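Local coordinates for type IV pilus biogenesis protein PilB (Streptococcus sanguinis, PDB 7B7P), which probably mediates adhesion as a minor subunit of type IV pili, carrying a von Willebrand factor A-like module with a metal-ion-dependent adhesion site (MIDAS), at residues 286-291 with 336-341; 301-306 with 311-316. All blocks are in the same frame, centred on the assembly; numbering follows the deposited sequence.

In the fold
Both contacts reach one antiparallel four-stranded sheet of the von Willebrand factor A-like module, ordered 289-291, 332-335, 311-314, 302-305. Their centres lie 12 Å apart. Along the chain, contact 2 is nested inside the loop that contact 1 closes: the chain leaves residues 286-291, folds the hairpin 301-306/311-316, and returns along strand 332-335 to residues 336-341, a loop leading into helix 341-358. The backbone N of F314 in contact 2 probably donates a hydrogen bond to Y290 OH of contact 1. Contact 1 closes the base of this excursion of the chain, with N288 near the magnesium ion, whereas the hairpin lies farther out, away from the annotated sites.

Contact 1. Residues 286-291 with 336-341; sequences IPNAYL and LYSRDS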
ATOM      1  N   ILE A 286     -23.889  -5.918  -2.601  1.00 53.28           N
ATOM      2  CA  ILE A 286     -23.655  -6.400  -3.957  1.00 58.26           C
ATOM      3  C   ILE A 286     -23.757  -5.231  -4.934  1.00 58.54           C
ATOM      4  O   ILE A 286     -24.741  -4.462  -4.883  1.00 59.19           O
ATOM      5  CB  ILE A 286     -24.659  -7.476  -4.313  1.00 59.65           C
ATOM      6  CG1 ILE A 286     -24.685  -8.596  -3.267  1.00 56.47           C
ATOM      7  CG2 ILE A 286     -24.374  -7.990  -5.728  1.00 54.27           C
ATOM      8  CD1 ILE A 286     -25.975  -9.434  -3.409  1.00 55.21           C
ATOM      9  N   PRO A 287     -22.795  -5.064  -5.833  1.00 53.20           N
ATOM     10  CA  PRO A 287     -22.936  -4.067  -6.904  1.00 57.27           C
ATOM     11  C   PRO A 287     -24.239  -4.243  -7.670  1.00 55.19           C
ATOM     12  O   PRO A 287     -24.583  -5.338  -8.113  1.00 53.92           O
ATOM     13  CB  PRO A 287     -21.720  -4.342  -7.796  1.00 56.34           C
ATOM     14  CG  PRO A 287     -20.719  -4.958  -6.891  1.00 52.68           C
ATOM     15  CD  PRO A 287     -21.522  -5.799  -5.922  1.00 52.47           C
ATOM     16  N   ASN A 288     -24.986  -3.152  -7.810  1.00 53.30           N
ATOM     17  CA  ASN A 288     -26.283  -3.279  -8.468  1.00 54.27           C
ATOM     18  C   ASN A 288     -26.664  -2.018  -9.231  1.00 57.86           C
ATOM     19  O   ASN A 288     -27.858  -1.791  -9.451  1.00 59.19           O
ATOM     20  CB  ASN A 288     -27.419  -3.598  -7.437  1.00 54.90           C
ATOM     21  CG  ASN A 288     -27.589  -2.496  -6.400  1.00 55.86           C
ATOM     22  OD1 ASN A 288     -26.790  -1.543  -6.321  1.00 58.89           O
ATOM     23  ND2 ASN A 288     -28.651  -2.594  -5.627  1.00 60.58           N
ATOM     24  N   ALA A 289     -25.700  -1.168  -9.588  1.00 59.36           N
ATOM     25  CA  ALA A 289     -26.001   0.055 -10.315  1.00 54.40           C
ATOM     26  C   ALA A 289     -24.788   0.455 -11.150  1.00 55.48           C
ATOM     27  O   ALA A 289     -23.644   0.137 -10.810  1.00 55.94           O
ATOM     28  CB  ALA A 289     -26.415   1.180  -9.344  1.00 55.61           C
ATOM     29  N   TYR A 290     -25.050   1.167 -12.243  1.00 57.20           N
ATOM     30  CA  TYR A 290     -24.002   1.671 -13.131  1.00 59.52           C
ATOM     31  C   TYR A 290     -24.591   2.836 -13.910  1.00 57.59           C
ATOM     32  O   TYR A 290     -25.811   3.008 -13.965  1.00 61.24           O
ATOM     33  CB  TYR A 290     -23.459   0.568 -14.068  1.00 53.59           C
ATOM     34  CG  TYR A 290     -24.562  -0.131 -14.888  1.00 59.84           C
ATOM     35  CD1 TYR A 290     -25.262  -1.222 -14.376  1.00 56.84           C
ATOM     36  CD2 TYR A 290     -24.905   0.323 -16.163  1.00 55.38           C
ATOM     37  CE1 TYR A 290     -26.271  -1.839 -15.111  1.00 61.22           C
ATOM     38  CE2 TYR A 290     -25.893  -0.278 -16.893  1.00 56.35           C
ATOM     39  CZ  TYR A 290     -26.586  -1.348 -16.372  1.00 62.75           C
ATOM     40  OH  TYR A 290     -27.590  -1.942 -17.115  1.00 61.39           O
ATOM     41  N   LEU A 291     -23.716   3.669 -14.472  1.00 61.52           N
ATOM     42  CA  LEU A 291     -24.133   4.776 -15.328  1.00 57.28           C
ATOM     43  C   LEU A 291     -23.766   4.481 -16.773  1.00 60.78           C
ATOM     44  O   LEU A 291     -22.705   3.915 -17.043  1.00 58.12           O
ATOM     45  CB  LEU A 291     -23.491   6.092 -14.892  1.00 56.18           C
ATOM     46  CG  LEU A 291     -24.023   6.555 -13.539  1.00 62.86           C
ATOM     47  CD1 LEU A 291     -23.365   7.837 -13.075  1.00 62.88           C
ATOM     48  CD2 LEU A 291     -25.512   6.718 -13.631  1.00 59.30           C
ATOM     49  N   LEU A 336     -33.031  -2.834  -7.699  1.00 62.11           N
ATOM     50  CA  LEU A 336     -33.272  -2.623  -6.269  1.00 66.48           C
ATOM     51  C   LEU A 336     -33.197  -3.909  -5.456  1.00 57.30           C
ATOM     52  O   LEU A 336     -32.937  -3.853  -4.261  1.00 63.02           O
ATOM     53  CB  LEU A 336     -34.640  -1.968  -6.038  1.00 62.84           C
ATOM     54  CG  LEU A 336     -34.842  -0.583  -6.661  1.00 72.01           C
ATOM     55  CD1 LEU A 336     -36.333  -0.240  -6.787  1.00 71.64           C
ATOM     56  CD2 LEU A 336     -34.134   0.447  -5.840  1.00 61.62           C
ATOM     57  N   TYR A 337     -33.412  -5.061  -6.060  1.00 60.71           N
ATOM     58  CA  TYR A 337     -33.406  -6.316  -5.320  1.00 61.34           C
ATOM     59  C   TYR A 337     -32.083  -7.065  -5.376  1.00 61.79           C
ATOM     60  O   TYR A 337     -31.963  -8.103  -4.719  1.00 64.33           O
ATOM     61  CB  TYR A 337     -34.529  -7.210  -5.836  1.00 64.16           C
ATOM     62  CG  TYR A 337     -35.870  -6.556  -5.617  1.00 71.23           C
ATOM     63  CD1 TYR A 337     -36.377  -6.398  -4.335  1.00 69.35           C
ATOM     64  CD2 TYR A 337     -36.593  -6.037  -6.681  1.00 71.13           C
ATOM     65  CE1 TYR A 337     -37.595  -5.786  -4.120  1.00 77.63           C
ATOM     66  CE2 TYR A 337     -37.810  -5.425  -6.482  1.00 74.47           C
ATOM     67  CZ  TYR A 337     -38.310  -5.299  -5.196  1.00 80.08           C
ATOM     68  OH  TYR A 337     -39.517  -4.686  -4.989  1.00 82.45           O
ATOM     69  N   SER A 338     -31.096  -6.571  -6.142  1.00 62.26           N
ATOM     70  CA  SER A 338     -29.762  -7.184  -6.252  1.00 57.27           C
ATOM     71  C   SER A 338     -29.824  -8.682  -6.527  1.00 59.20           C
ATOM     72  O   SER A 338     -29.089  -9.466  -5.928  1.00 60.42           O
ATOM     73  CB  SER A 338     -28.911  -6.909  -5.007  1.00 57.86           C
ATOM     74  OG  SER A 338     -28.986  -5.540  -4.614  1.00 62.99           O
ATOM     75  N   ARG A 339     -30.688  -9.074  -7.464  1.00 62.48           N
ATOM     76  CA  ARG A 339     -30.879 -10.472  -7.851  1.00 64.76           C
ATOM     77  C   ARG A 339     -30.627 -10.764  -9.333  1.00 66.51           C
ATOM     78  O   ARG A 339     -30.379 -11.922  -9.687  1.00 71.40           O
ATOM     79  CB  ARG A 339     -32.313 -10.912  -7.517  1.00 67.44           C
ATOM     80  CG  ARG A 339     -33.349 -10.108  -8.289  1.00 67.09           C
ATOM     81  CD  ARG A 339     -34.765 -10.496  -7.940  1.00 72.10           C
ATOM     82  NE  ARG A 339     -35.711  -9.510  -8.462  1.00 76.54           N
ATOM     83  CZ  ARG A 339     -37.035  -9.647  -8.424  1.00 77.87           C
ATOM     84  NH1 ARG A 339     -37.586 -10.731  -7.877  1.00 81.10           N
ATOM     85  NH2 ARG A 339     -37.805  -8.694  -8.922  1.00 72.60           N
ATOM     86  N   ASP A 340     -30.695  -9.768 -10.202  1.00 63.70           N
ATOM     87  CA  ASP A 340     -30.518  -9.978 -11.638  1.00 66.56           C
ATOM     88  C   ASP A 340     -29.029 -10.105 -11.980  1.00 66.43           C
ATOM     89  O   ASP A 340     -28.275  -9.131 -11.860  1.00 62.06           O
ATOM     90  CB  ASP A 340     -31.162  -8.817 -12.382  1.00 63.60           C
ATOM     91  CG  ASP A 340     -30.982  -8.912 -13.871  1.00 69.50           C
ATOM     92  OD1 ASP A 340     -31.550  -9.848 -14.475  1.00 73.26           O
ATOM     93  OD2 ASP A 340     -30.288  -8.037 -14.433  1.00 69.85           O
ATOM     94  N   SER A 341     -28.617 -11.299 -12.433  1.00 60.52           N
ATOM     95  CA  SER A 341     -27.211 -11.574 -12.736  1.00 63.83           C
ATOM     96  C   SER A 341     -26.599 -10.562 -13.700  1.00 64.94           C
ATOM     97  O   SER A 341     -25.444 -10.156 -13.519  1.00 62.97           O
ATOM     98  CB  SER A 341     -27.053 -12.986 -13.314  1.00 67.79           C
ATOM     99  OG  SER A 341     -26.754 -13.927 -12.286  1.00 68.01           O
TER
HETATM  100  O   HOH W   1     -27.128  -4.420  -3.374  1.00 54.62           O
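The side-chain amide of N288 overlaps the hydroxyl of S338, its ND2 lying 3.1 Å from S338 OG, where the von Willebrand factor A-like fold enters and leaves its small antiparallel sheet. N288 directly precedes edge strand 289-291, and S338 sits in the loop between strand 332-335 and helix 341-358. The bond from ND2 is weak and bent, with an N-H...O angle of 125°, and ND2 makes another weak bond to the backbone O of D335. The stronger hold on the amide comes from its other end, where OD1 accepts from the backbone N of T256. These partners engage both ends of a buried amide and would restrict its rotation. N288 reaches them with CG lodged between its own backbone N and carbonyl carbon (chi1 62°).

The tip of I286, CD1, rests against the S338 backbone and side chain, 4.2 Å from S338 CB. The N288 side chain lies about 6 Å from the bound magnesium ion and about 9 Å from those of S173 and D284, both metal-site residues, so this small junction borders the MIDAS region. A water also bridges the two segments, donating to I286 O at 2.8 Å; its modelled distance to S338 OG, 2.5 Å, is unusually short and its exact value doubtful.

Contact 2. Residues 301-306 with 311-316; sequences NRVDLS and RVTFNN
R302 crosses F314 and V312 at a slant on one face of a β-hairpin, in which strands 302-305 and 311-314 are antiparallel (167°). Its CB lies 3.6 Å from F314 CE2, CG meets both that ring carbon and V312 CG1, and CD passes near F314 CZ. The chain is extended from CG to NE, which carries the guanidinium beyond the ring and over V312, whose CG1 lies against one face of the group. The guanidinium and phenyl planes are 75° apart. At the tip, NH1 forms a salt bridge with D304 OD2 (3.2 Å), approaching from above the carboxylate plane.

The other carboxylate oxygen, D304 OD1, accepts from both the hydroxyl and the backbone N of S306, the latter bond making an Asx turn. V303 and T313 form a hydrogen-bonded pair on the opposite face, where V303 CG1 and T313 CG2 lie side by side, modelled at a doubtfully short 3.2 Å. At the open end of the hairpin, N301 ties down the second strand's exit: its backbone O accepts from N315 N, ND2 donates to N316 O and also to A296 O, and OD1 receives N316 N at 2.7 Å, in the carbonyl plane.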
ATOM      1  N   ASN A 301     -32.821   0.068 -26.308  1.00 67.24           N
ATOM      2  CA  ASN A 301     -31.667  -0.301 -25.501  1.00 70.35           C
ATOM      3  C   ASN A 301     -32.012  -0.323 -24.019  1.00 69.29           C
ATOM      4  O   ASN A 301     -31.596  -1.238 -23.300  1.00 69.39           O
ATOM      5  CB  ASN A 301     -30.517   0.661 -25.756  1.00 68.57           C
ATOM      6  CG  ASN A 301     -29.188   0.106 -25.293  1.00 65.10           C
ATOM      7  OD1 ASN A 301     -28.996  -1.115 -25.207  1.00 65.70           O
ATOM      8  ND2 ASN A 301     -28.264   1.003 -24.982  1.00 63.51           N
ATOM      9  N   ARG A 302     -32.770   0.671 -23.559  1.00 67.53           N
ATOM     10  CA  ARG A 302     -33.177   0.789 -22.166  1.00 73.55           C
ATOM     11  C   ARG A 302     -34.498   0.061 -21.972  1.00 76.50           C
ATOM     12  O   ARG A 302     -35.507   0.420 -22.585  1.00 81.37           O
ATOM     13  CB  ARG A 302     -33.306   2.263 -21.775  1.00 69.17           C
ATOM     14  CG  ARG A 302     -33.776   2.554 -20.364  1.00 68.72           C
ATOM     15  CD  ARG A 302     -33.881   4.051 -20.218  1.00 67.62           C
ATOM     16  NE  ARG A 302     -34.128   4.490 -18.844  1.00 71.03           N
ATOM     17  CZ  ARG A 302     -35.328   4.504 -18.268  1.00 73.14           C
ATOM     18  NH1 ARG A 302     -36.404   4.109 -18.942  1.00 76.80           N
ATOM     19  NH2 ARG A 302     -35.462   4.931 -17.029  1.00 64.04           N
ATOM     20  N   VAL A 303     -34.489  -0.975 -21.144  1.00 76.34           N
ATOM     21  CA  VAL A 303     -35.708  -1.680 -20.773  1.00 74.36           C
ATOM     22  C   VAL A 303     -36.029  -1.348 -19.324  1.00 76.30           C
ATOM     23  O   VAL A 303     -35.205  -1.552 -18.418  1.00 73.49           O
ATOM     24  CB  VAL A 303     -35.595  -3.189 -21.018  1.00 77.47           C
ATOM     25  CG1 VAL A 303     -34.304  -3.706 -20.491  1.00 81.43           C
ATOM     26  CG2 VAL A 303     -36.762  -3.903 -20.376  1.00 81.13           C
ATOM     27  N   ASP A 304     -37.229  -0.811 -19.123  1.00 76.70           N
ATOM     28  CA  ASP A 304     -37.661  -0.205 -17.865  1.00 77.32           C
ATOM     29  C   ASP A 304     -38.618  -1.174 -17.177  1.00 81.77           C
ATOM     30  O   ASP A 304     -39.828  -1.159 -17.414  1.00 80.59           O
ATOM     31  CB  ASP A 304     -38.317   1.141 -18.140  1.00 76.76           C
ATOM     32  CG  ASP A 304     -38.655   1.891 -16.893  1.00 80.02           C
ATOM     33  OD1 ASP A 304     -38.828   1.252 -15.844  1.00 85.89           O
ATOM     34  OD2 ASP A 304     -38.753   3.135 -16.957  1.00 92.21           O
ATOM     35  N   LEU A 305     -38.066  -2.016 -16.305  1.00 76.78           N
ATOM     36  CA  LEU A 305     -38.863  -2.908 -15.473  1.00 75.64           C
ATOM     37  C   LEU A 305     -39.054  -2.349 -14.070  1.00 80.08           C
ATOM     38  O   LEU A 305     -39.183  -3.119 -13.113  1.00 80.34           O
ATOM     39  CB  LEU A 305     -38.217  -4.289 -15.409  1.00 76.60           C
ATOM     40  CG  LEU A 305     -38.039  -4.989 -16.757  1.00 81.50           C
ATOM     41  CD1 LEU A 305     -37.519  -6.420 -16.606  1.00 79.52           C
ATOM     42  CD2 LEU A 305     -39.356  -4.967 -17.495  1.00 87.40           C
ATOM     43  N   SER A 306     -39.090  -1.015 -13.933  1.00 77.35           N
ATOM     44  CA  SER A 306     -38.882  -0.397 -12.628  1.00 81.29           C
ATOM     45  C   SER A 306     -40.071  -0.568 -11.691  1.00 89.23           C
ATOM     46  O   SER A 306     -39.874  -0.732 -10.478  1.00 86.85           O
ATOM     47  CB  SER A 306     -38.549   1.090 -12.789  1.00 81.97           C
ATOM     48  OG  SER A 306     -39.642   1.801 -13.344  1.00 86.52           O
ATOM     49  N   ARG A 311     -36.211  -2.715 -11.442  1.00 69.62           N
ATOM     50  CA  ARG A 311     -34.925  -2.544 -12.106  1.00 72.23           C
ATOM     51  C   ARG A 311     -35.081  -1.898 -13.479  1.00 76.89           C
ATOM     52  O   ARG A 311     -36.134  -1.984 -14.121  1.00 74.19           O
ATOM     53  CB  ARG A 311     -34.187  -3.875 -12.245  1.00 67.02           C
ATOM     54  CG  ARG A 311     -34.912  -4.911 -13.057  1.00 69.91           C
ATOM     55  CD  ARG A 311     -33.961  -6.046 -13.340  1.00 67.95           C
ATOM     56  NE  ARG A 311     -34.537  -7.076 -14.183  1.00 71.01           N
ATOM     57  CZ  ARG A 311     -35.173  -8.152 -13.730  1.00 78.71           C
ATOM     58  NH1 ARG A 311     -35.344  -8.337 -12.423  1.00 73.96           N
ATOM     59  NH2 ARG A 311     -35.651  -9.042 -14.592  1.00 80.01           N
ATOM     60  N   VAL A 312     -34.003  -1.253 -13.912  1.00 72.04           N
ATOM     61  CA  VAL A 312     -33.854  -0.704 -15.249  1.00 67.67           C
ATOM     62  C   VAL A 312     -32.517  -1.168 -15.802  1.00 71.98           C
ATOM     63  O   VAL A 312     -31.474  -0.986 -15.164  1.00 68.59           O
ATOM     64  CB  VAL A 312     -33.927   0.832 -15.246  1.00 69.17           C
ATOM     65  CG1 VAL A 312     -33.653   1.376 -16.630  1.00 66.44           C
ATOM     66  CG2 VAL A 312     -35.286   1.297 -14.729  1.00 71.81           C
ATOM     67  N   THR A 313     -32.530  -1.748 -16.989  1.00 72.16           N
ATOM     68  CA  THR A 313     -31.304  -2.299 -17.524  1.00 67.85           C
ATOM     69  C   THR A 313     -31.102  -1.841 -18.965  1.00 73.61           C
ATOM     70  O   THR A 313     -32.037  -1.406 -19.652  1.00 73.14           O
ATOM     71  CB  THR A 313     -31.314  -3.827 -17.378  1.00 72.21           C
ATOM     72  OG1 THR A 313     -30.228  -4.399 -18.121  1.00 80.33           O
ATOM     73  CG2 THR A 313     -32.674  -4.410 -17.794  1.00 68.82           C
ATOM     74  N   PHE A 314     -29.848  -1.892 -19.401  1.00 70.92           N
ATOM     75  CA  PHE A 314     -29.491  -1.565 -20.773  1.00 67.25           C
ATOM     76  C   PHE A 314     -28.993  -2.830 -21.453  1.00 69.21           C
ATOM     77  O   PHE A 314     -28.069  -3.483 -20.949  1.00 65.62           O
ATOM     78  CB  PHE A 314     -28.455  -0.449 -20.828  1.00 63.00           C
ATOM     79  CG  PHE A 314     -28.986   0.889 -20.364  1.00 65.75           C
ATOM     80  CD1 PHE A 314     -29.021   1.215 -19.005  1.00 60.85           C
ATOM     81  CD2 PHE A 314     -29.449   1.820 -21.284  1.00 64.04           C
ATOM     82  CE1 PHE A 314     -29.516   2.461 -18.580  1.00 59.96           C
ATOM     83  CE2 PHE A 314     -29.935   3.063 -20.868  1.00 61.63           C
ATOM     84  CZ  PHE A 314     -29.977   3.376 -19.521  1.00 60.80           C
ATOM     85  N   ASN A 315     -29.642  -3.186 -22.576  1.00 70.84           N
ATOM     86  CA  ASN A 315     -29.242  -4.356 -23.359  1.00 70.04           C
ATOM     87  C   ASN A 315     -27.788  -4.253 -23.796  1.00 64.49           C
ATOM     88  O   ASN A 315     -27.028  -5.222 -23.690  1.00 65.65           O
ATOM     89  CB  ASN A 315     -30.151  -4.515 -24.581  1.00 69.14           C
ATOM     90  CG  ASN A 315     -31.582  -4.880 -24.211  1.00 76.92           C
ATOM     91  OD1 ASN A 315     -31.816  -5.659 -23.279  1.00 76.73           O
ATOM     92  ND2 ASN A 315     -32.550  -4.324 -24.946  1.00 73.95           N
ATOM     93  N   ASN A 316     -27.383  -3.084 -24.284  1.00 62.63           N
ATOM     94  CA  ASN A 316     -25.991  -2.804 -24.644  1.00 68.41           C
ATOM     95  C   ASN A 316     -25.517  -1.609 -23.830  1.00 67.96           C
ATOM     96  O   ASN A 316     -25.728  -0.452 -24.222  1.00 68.99           O
ATOM     97  CB  ASN A 316     -25.837  -2.534 -26.144  1.00 69.91           C
ATOM     98  CG  ASN A 316     -24.444  -1.948 -26.500  1.00 83.56           C
ATOM     99  OD1 ASN A 316     -24.340  -0.905 -27.166  1.00 82.54           O
ATOM    100  ND2 ASN A 316     -23.375  -2.620 -26.042  1.00 83.06           N
TER